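Side-chain contacts in interferon gamma receptor 1 (Gallus gallus, PDB 4EQ3), which probably acts as a cell-surface cytokine receptor, this chain being part of the longer protein and holding two fibronectin type III-like domains that would bind interferon gamma: residues Lys46-Gly51 with Ile73-His78; Val42-Pro47 with Ser93-Thr98. All coordinates share one frame; numbering follows the deposited sequence.

Both contacts belong to the first of two fibronectin type III-like domains, and both start from strand 40-46 and the loop after it, sharing Lys46 and Pro47. Contact 2 reaches over strand 81-88 to the edge strand 91-97, whereas contact 1 joins two loops at the end of that sheet nearer the second domain. The contact centres lie about 15 Å apart. Along the chain the order is 42-47, overlapping 46-51, then 73-78, then 93-98. One stretch thus illustrates two tasks of such a receptor domain: its strand helps build the sheet surface, and its loop lies toward the elbow between the domains, the region through which class II cytokine receptors generally meet their ligands, and so probably near the binding surface.

Contact 1 of 2, residues Lys46-Gly51 with Ile73-His78; sequences KPYLSG and INEIFH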
# COMPACT_ATOMS: atom_id res chain seq x y z
N LYS A 46 -1.81 -13.48 14.96
CA LYS A 46 -0.64 -13.88 15.72
C LYS A 46 0.54 -12.91 15.44
O LYS A 46 1.13 -12.97 14.41
CB LYS A 46 -0.30 -15.32 15.42
CG LYS A 46 0.95 -15.79 16.05
CD LYS A 46 1.10 -17.26 16.13
CE LYS A 46 1.21 -17.93 14.80
NZ LYS A 46 1.96 -19.14 14.78
N PRO A 47 0.80 -12.00 16.37
CA PRO A 47 1.88 -11.02 16.24
C PRO A 47 3.21 -11.68 16.57
O PRO A 47 3.23 -12.65 17.32
CB PRO A 47 1.55 -9.98 17.31
CG PRO A 47 0.21 -10.37 17.87
CD PRO A 47 0.07 -11.82 17.63
N TYR A 48 4.31 -11.14 16.05
CA TYR A 48 5.60 -11.81 16.17
C TYR A 48 6.12 -11.88 17.61
O TYR A 48 6.73 -12.87 18.01
CB TYR A 48 6.64 -11.17 15.24
CG TYR A 48 7.52 -10.13 15.89
CD1 TYR A 48 8.80 -10.46 16.33
CD2 TYR A 48 7.08 -8.82 16.08
CE1 TYR A 48 9.61 -9.51 16.93
CE2 TYR A 48 7.89 -7.87 16.68
CZ TYR A 48 9.16 -8.22 17.10
OH TYR A 48 9.98 -7.30 17.70
N LEU A 49 5.88 -10.82 18.39
CA LEU A 49 6.41 -10.71 19.75
C LEU A 49 5.89 -11.78 20.69
O LEU A 49 6.66 -12.45 21.36
CB LEU A 49 6.12 -9.34 20.35
CG LEU A 49 7.21 -8.28 20.13
CD1 LEU A 49 6.78 -6.91 20.64
CD2 LEU A 49 8.52 -8.73 20.77
N SER A 50 4.57 -11.92 20.75
CA SER A 50 3.97 -12.89 21.65
C SER A 50 3.97 -14.27 21.04
O SER A 50 4.00 -15.27 21.76
CB SER A 50 2.54 -12.48 21.99
OG SER A 50 1.77 -12.39 20.81
N GLY A 51 3.95 -14.33 19.71
CA GLY A 51 3.91 -15.60 19.01
C GLY A 51 2.67 -16.40 19.34
O GLY A 51 2.64 -17.62 19.17
N ILE A 73 -1.56 -4.26 12.37
CA ILE A 73 -0.23 -4.43 11.80
C ILE A 73 0.60 -3.19 12.04
O ILE A 73 0.31 -2.12 11.51
CB ILE A 73 -0.32 -4.73 10.30
CG1 ILE A 73 -1.05 -6.06 10.09
CG2 ILE A 73 1.06 -4.73 9.66
CD1 ILE A 73 -1.41 -6.37 8.65
N ASN A 74 1.62 -3.32 12.87
CA ASN A 74 2.45 -2.17 13.18
C ASN A 74 3.93 -2.52 13.16
O ASN A 74 4.75 -1.91 13.84
CB ASN A 74 2.05 -1.56 14.52
CG ASN A 74 1.81 -2.61 15.57
OD1 ASN A 74 2.72 -3.34 15.96
ND2 ASN A 74 0.57 -2.70 16.04
N GLU A 75 4.24 -3.54 12.37
CA GLU A 75 5.61 -3.96 12.12
C GLU A 75 5.69 -4.18 10.62
O GLU A 75 4.82 -4.83 10.05
CB GLU A 75 5.91 -5.27 12.84
CG GLU A 75 5.87 -5.18 14.37
CD GLU A 75 7.04 -4.38 14.93
OE1 GLU A 75 8.03 -4.17 14.20
OE2 GLU A 75 6.96 -3.96 16.10
N ILE A 76 6.72 -3.64 9.97
CA ILE A 76 6.84 -3.81 8.53
C ILE A 76 7.75 -5.00 8.17
O ILE A 76 7.59 -5.60 7.11
CB ILE A 76 7.35 -2.52 7.84
CG1 ILE A 76 6.89 -2.46 6.38
CG2 ILE A 76 8.86 -2.38 7.96
CD1 ILE A 76 6.98 -1.05 5.76
N PHE A 77 8.67 -5.35 9.06
CA PHE A 77 9.67 -6.39 8.78
C PHE A 77 9.38 -7.74 9.42
O PHE A 77 9.80 -8.78 8.90
CB PHE A 77 11.08 -5.90 9.14
CG PHE A 77 11.52 -4.71 8.33
CD1 PHE A 77 11.68 -4.82 6.96
CD2 PHE A 77 11.76 -3.50 8.93
CE1 PHE A 77 12.08 -3.73 6.20
CE2 PHE A 77 12.16 -2.40 8.18
CZ PHE A 77 12.32 -2.52 6.81
N HIS A 78 8.66 -7.75 10.53
CA HIS A 78 8.36 -9.01 11.19
C HIS A 78 7.09 -9.64 10.62
O HIS A 78 6.33 -8.98 9.92
CB HIS A 78 8.23 -8.83 12.70
CG HIS A 78 9.47 -8.29 13.35
ND1 HIS A 78 10.66 -8.98 13.37
CD2 HIS A 78 9.69 -7.12 14.00
CE1 HIS A 78 11.56 -8.26 14.01
NE2 HIS A 78 11.00 -7.14 14.41
O HOH W 1 9.12 -4.77 18.19
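An unusual first torsion of Tyr48 (chi1 96°), away from the usual staggered positions, swings its phenol ring over the imidazole of His78. The histidine reaches back with CG anti to its own carbonyl carbon (chi1 -60°). The result is a face-to-face stack with ring centroids 3.6 Å apart and planes only 12° from parallel. The rings overlap almost squarely: His78 CG sits over the middle of the phenol, while Tyr48 CZ lies over the imidazole nearer its rim. His78 CD2 comes to 3.3 Å from both CE2 and CZ of Tyr48. A CH-pi contact extends the stack toward the backbone, His78 CB standing 3.8 Å from the centroid of the Tyr48 ring.

Glu75 lies beside the stack. Its chain bends at chi2 and brings CD into the imidazole plane at the edge of His78, 4.0 Å from CE2 of Tyr48. A water in the plane of the phenol ring closes the cluster, lying 2.7 Å from Tyr48 OH and donating to Glu75 OE2 at 3.1 Å. The polar rims of stack and carboxylate are thereby linked without a direct bond between Tyr48 and Glu75. Within 46-51, Gly51 N donates to Pro47 O at 3.0 Å, closing the turn that carries Tyr48.

The stack joins the loop between strands 40-46 and 54-62 to the loop between strands 66-68 and 81-88. The latter also packs on helix 103-106 through Ile76 and Phe77, and Phe77 meets Phe197 edge-to-face, so this surface adjoins the junction with the second domain.

Contact 2 of 2, residues Val42-Pro47 with Ser93-Thr98; sequences VVEVKP and SQYVET
The Tyr95 ring receives the carbonyl oxygen of Val42 at its edge, in the ring plane and 3.4 Å from CE1, while the carboxylate of Glu44 approaches obliquely. That carboxylate is almost parallel to the ring, 9° between planes, with OE1 of Glu44 3.4 Å from CZ of Tyr95. No hydrogen bond crosses here; the polar end of Glu44 is instead held by a salt bridge from OE1 to Arg83. Val42 CG1, anti to the backbone N (chi1 -177°), touches the phenol oxygen of Tyr95 at 3.7 Å, so the hydroxyl end is bordered by both Val42 and Glu44.

Farther along, Lys46 and Glu97 are bridged by two waters. Each accepts from Lys46 NZ and donates to a different carboxylate oxygen of Glu97, the shorter link running 2.6 Å from water to OE2. Lys46 also makes a cation-pi contact with Trp81, and Glu97 OE2 is hydrogen-bonded to Tyr53 OH.

Strand 81-88 runs between these strands, and Tyr95 lies against its Arg83 and Lys85. The strand order is that of the C'-C-F-G sheet of a fibronectin type III domain, in which Tyr95 of G reaches over F to side chains of C.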
# COMPACT_ATOMS: atom_id res chain seq x y z
N VAL A 42 -15.00 -15.43 13.11
CA VAL A 42 -14.09 -14.88 14.10
C VAL A 42 -12.67 -14.90 13.57
O VAL A 42 -12.16 -15.96 13.18
CB VAL A 42 -14.13 -15.64 15.44
CG1 VAL A 42 -13.22 -14.97 16.44
CG2 VAL A 42 -15.57 -15.69 15.96
N VAL A 43 -12.02 -13.74 13.56
CA VAL A 43 -10.67 -13.61 13.02
C VAL A 43 -9.67 -13.39 14.15
O VAL A 43 -9.92 -12.58 15.05
CB VAL A 43 -10.56 -12.43 12.05
CG1 VAL A 43 -9.14 -12.31 11.52
CG2 VAL A 43 -11.56 -12.58 10.91
N GLU A 44 -8.56 -14.12 14.11
CA GLU A 44 -7.48 -13.90 15.06
C GLU A 44 -6.16 -13.54 14.37
O GLU A 44 -5.93 -13.90 13.21
CB GLU A 44 -7.27 -15.14 15.92
CG GLU A 44 -8.49 -15.51 16.73
CD GLU A 44 -8.17 -16.55 17.79
OE1 GLU A 44 -7.51 -17.56 17.45
OE2 GLU A 44 -8.58 -16.35 18.95
N VAL A 45 -5.31 -12.82 15.09
CA VAL A 45 -3.99 -12.45 14.58
C VAL A 45 -2.88 -12.97 15.51
O VAL A 45 -3.02 -12.94 16.72
CB VAL A 45 -3.87 -10.94 14.44
CG1 VAL A 45 -4.22 -10.25 15.76
CG2 VAL A 45 -2.47 -10.55 13.97
N LYS A 46 -1.81 -13.48 14.96
CA LYS A 46 -0.64 -13.88 15.72
C LYS A 46 0.54 -12.91 15.44
O LYS A 46 1.13 -12.97 14.41
CB LYS A 46 -0.30 -15.32 15.42
CG LYS A 46 0.95 -15.79 16.05
CD LYS A 46 1.10 -17.26 16.13
CE LYS A 46 1.21 -17.93 14.80
NZ LYS A 46 1.96 -19.14 14.78
N PRO A 47 0.80 -12.00 16.37
CA PRO A 47 1.88 -11.02 16.24
C PRO A 47 3.21 -11.68 16.57
O PRO A 47 3.23 -12.65 17.32
CB PRO A 47 1.55 -9.98 17.31
CG PRO A 47 0.21 -10.37 17.87
CD PRO A 47 0.07 -11.82 17.63
N SER A 93 -16.69 -24.03 13.30
CA SER A 93 -15.68 -24.77 12.56
C SER A 93 -14.35 -24.62 13.29
O SER A 93 -14.25 -23.90 14.29
CB SER A 93 -15.56 -24.27 11.12
OG SER A 93 -14.88 -23.03 11.08
N GLN A 94 -13.32 -25.30 12.78
CA GLN A 94 -11.98 -25.08 13.28
C GLN A 94 -11.45 -23.87 12.54
O GLN A 94 -12.07 -23.41 11.57
CB GLN A 94 -11.10 -26.30 13.02
CG GLN A 94 -11.67 -27.62 13.52
CD GLN A 94 -11.65 -27.75 15.05
OE1 GLN A 94 -11.43 -26.77 15.77
NE2 GLN A 94 -11.90 -28.96 15.54
N TYR A 95 -10.31 -23.35 12.98
CA TYR A 95 -9.71 -22.19 12.34
C TYR A 95 -8.95 -22.60 11.10
O TYR A 95 -8.42 -23.70 11.03
CB TYR A 95 -8.74 -21.51 13.29
CG TYR A 95 -9.36 -20.53 14.25
CD1 TYR A 95 -9.93 -19.34 13.80
CD2 TYR A 95 -9.34 -20.77 15.61
CE1 TYR A 95 -10.47 -18.44 14.69
CE2 TYR A 95 -9.88 -19.88 16.51
CZ TYR A 95 -10.44 -18.71 16.04
OH TYR A 95 -10.98 -17.82 16.94
N VAL A 96 -8.91 -21.72 10.12
CA VAL A 96 -8.05 -21.92 8.97
C VAL A 96 -7.08 -20.76 8.95
O VAL A 96 -7.47 -19.60 9.16
CB VAL A 96 -8.85 -21.98 7.65
CG1 VAL A 96 -9.74 -20.76 7.53
CG2 VAL A 96 -7.91 -22.10 6.45
N GLU A 97 -5.81 -21.07 8.71
CA GLU A 97 -4.72 -20.12 8.84
C GLU A 97 -4.29 -19.56 7.48
O GLU A 97 -4.33 -20.26 6.47
CB GLU A 97 -3.53 -20.81 9.52
CG GLU A 97 -2.42 -19.89 9.97
CD GLU A 97 -1.42 -20.61 10.88
OE1 GLU A 97 -0.49 -21.26 10.36
OE2 GLU A 97 -1.59 -20.53 12.12
N THR A 98 -3.86 -18.30 7.46
CA THR A 98 -3.36 -17.71 6.22
C THR A 98 -1.88 -18.06 6.00
O THR A 98 -1.21 -18.56 6.92
CB THR A 98 -3.48 -16.17 6.22
OG1 THR A 98 -2.68 -15.62 7.28
CG2 THR A 98 -4.93 -15.72 6.38
O HOH W 2 1.85 -19.81 11.82
O HOH W 3 0.22 -21.14 13.86